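Local coordinates for FAD-binding oxidoreductase (Gulosibacter chungangensis, PDB 7PBG), which is a 4-ethylphenol oxidase that uses covalently bound FAD to dehydrogenate 4-alkylphenols, giving products such as 4-vinylphenol, at residues Val288-Arg291 with Glu292-Gln295. Residues are numbered along the deposited sequence; the frame is centred on the assembly and turned at random.
Sequences VSKR and EEWQ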
loop_
_atom_site.group_PDB
_atom_site.type_symbol
_atom_site.label_atom_id
_atom_site.label_comp_id
_atom_site.label_asym_id
_atom_site.label_seq_id
_atom_site.Cartn_x
_atom_site.Cartn_y
_atom_site.Cartn_z
ATOM N N VAL A 288 12.537 -16.195 -28.805
ATOM C CA VAL A 288 13.760 -16.875 -29.312
ATOM C C VAL A 288 13.603 -17.292 -30.761
ATOM O O VAL A 288 14.522 -17.921 -31.278
ATOM C CB VAL A 288 14.115 -18.123 -28.502
ATOM C CG1 VAL A 288 14.582 -17.741 -27.113
ATOM C CG2 VAL A 288 12.971 -19.120 -28.504
ATOM N N SER A 289 12.534 -16.870 -31.412
ATOM C CA SER A 289 12.291 -17.278 -32.809
ATOM C C SER A 289 11.248 -16.376 -33.446
ATOM O O SER A 289 10.522 -15.700 -32.721
ATOM C CB SER A 289 11.883 -18.706 -32.866
ATOM O OG SER A 289 10.557 -18.874 -32.324
ATOM N N LYS A 290 11.096 -16.514 -34.757
ATOM C CA LYS A 290 10.068 -15.803 -35.560
ATOM C C LYS A 290 8.990 -16.802 -35.985
ATOM O O LYS A 290 9.234 -18.011 -36.024
ATOM C CB LYS A 290 10.700 -15.191 -36.809
ATOM C CG LYS A 290 11.717 -14.110 -36.526
ATOM C CD LYS A 290 12.134 -13.364 -37.785
ATOM C CE LYS A 290 12.975 -12.146 -37.458
ATOM N NZ LYS A 290 14.147 -12.530 -36.638
ATOM N N ARG A 291 7.803 -16.284 -36.231
ATOM C CA ARG A 291 6.611 -17.101 -36.495
ATOM C C ARG A 291 6.858 -18.081 -37.629
ATOM O O ARG A 291 6.435 -19.227 -37.542
ATOM C CB ARG A 291 5.487 -16.178 -36.951
ATOM C CG ARG A 291 4.112 -16.813 -36.826
ATOM C CD ARG A 291 3.060 -15.843 -37.276
ATOM N NE ARG A 291 1.688 -16.248 -36.905
ATOM C CZ ARG A 291 0.852 -16.958 -37.648
ATOM N NH1 ARG A 291 1.197 -17.384 -38.851
ATOM N NH2 ARG A 291 -0.358 -17.238 -37.169
ATOM N N GLU A 292 7.512 -17.615 -38.706
ATOM C CA GLU A 292 7.676 -18.448 -39.928
ATOM C C GLU A 292 8.590 -19.641 -39.635
ATOM O O GLU A 292 8.568 -20.617 -40.459
ATOM C CB GLU A 292 8.191 -17.598 -41.071
ATOM C CG GLU A 292 7.070 -16.735 -41.636
ATOM C CD GLU A 292 7.500 -15.897 -42.822
ATOM O OE1 GLU A 292 6.646 -15.727 -43.715
ATOM O OE2 GLU A 292 8.698 -15.441 -42.872
ATOM N N GLU A 293 9.356 -19.616 -38.540
ATOM C CA GLU A 293 10.204 -20.798 -38.201
ATOM C C GLU A 293 9.289 -21.973 -37.894
ATOM O O GLU A 293 9.730 -23.153 -38.002
ATOM C CB GLU A 293 11.164 -20.507 -37.054
ATOM C CG GLU A 293 12.217 -19.461 -37.398
ATOM C CD GLU A 293 13.152 -19.103 -36.262
ATOM O OE1 GLU A 293 13.338 -17.912 -35.973
ATOM O OE2 GLU A 293 13.791 -20.033 -35.720
ATOM N N TRP A 294 8.039 -21.698 -37.534
ATOM C CA TRP A 294 7.074 -22.727 -37.090
ATOM C C TRP A 294 5.965 -22.945 -38.115
ATOM O O TRP A 294 5.489 -24.108 -38.196
ATOM C CB TRP A 294 6.471 -22.327 -35.736
ATOM C CG TRP A 294 7.552 -21.876 -34.810
ATOM C CD1 TRP A 294 7.831 -20.608 -34.397
ATOM C CD2 TRP A 294 8.580 -22.716 -34.263
ATOM N NE1 TRP A 294 8.918 -20.602 -33.583
ATOM C CE2 TRP A 294 9.409 -21.877 -33.499
ATOM C CE3 TRP A 294 8.860 -24.075 -34.334
ATOM C CZ2 TRP A 294 10.502 -22.365 -32.801
ATOM C CZ3 TRP A 294 9.968 -24.554 -33.677
ATOM C CH2 TRP A 294 10.776 -23.711 -32.913
ATOM N N GLN A 295 5.528 -21.904 -38.793
ATOM C CA GLN A 295 4.354 -21.993 -39.659
ATOM C C GLN A 295 4.428 -20.891 -40.701
ATOM O O GLN A 295 4.551 -19.736 -40.311
ATOM C CB GLN A 295 3.063 -21.941 -38.843
ATOM C CG GLN A 295 1.842 -21.726 -39.711
ATOM C CD GLN A 295 0.573 -21.857 -38.909
ATOM O OE1 GLN A 295 0.484 -22.705 -38.020
ATOM N NE2 GLN A 295 -0.394 -20.989 -39.212
HETATM O O HOH W 1 15.166 -19.569 -33.367
HETATM O O HOH W 2 3.694 -17.201 -40.246
#
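Lys290 O accepts the backbone N of Glu293 at 3.0 Å, and Arg291 O accepts that of Trp294 at 2.9 Å, so two i to i+3 turns overlap. Both donors stand above their carbonyl planes. Arg291 O also takes Gln295 N at 3.1 Å, this time within the carbonyl plane, and two amides therefore grip one oxygen. The Glu293 side chain makes the reciprocal bond: with CG beside its own backbone N (chi1 -66°) and the chain extended beyond, OE1 accepts the backbone N of Lys290 at 2.9 Å, the amide standing above the carboxylate plane. Lys290 and Glu293 are thus bonded in both directions. A water links OE2 of Glu293 to Val288 O. The turns lie in the loop between helices 281-288 and 303-313, distant from the flavin, and Arg291 joins that loop to the large antiparallel sheet through a salt bridge from NE to Asp426. Trp294 presents its indole edge to Ser289: NE1 donates to OG at 2.7 Å, with OG only 5° out of the ring plane and an N-H...O angle of 155°. Ser289 OG is also bonded to Ala285 O, which ties the indole to the preceding helix. Glu293 CB lies over one ring face, nearer its margin than its centre, while Met309 and Leu313 of helix 303-313 also touch the indole. A leucine in place of Trp294 would probably leave Ser289 OG without its N-H donor and open a gap against Met309 and Leu313. Beyond the turns, a second water accepts from Arg291 NH1 at 2.9 Å and donates to Gln295 O.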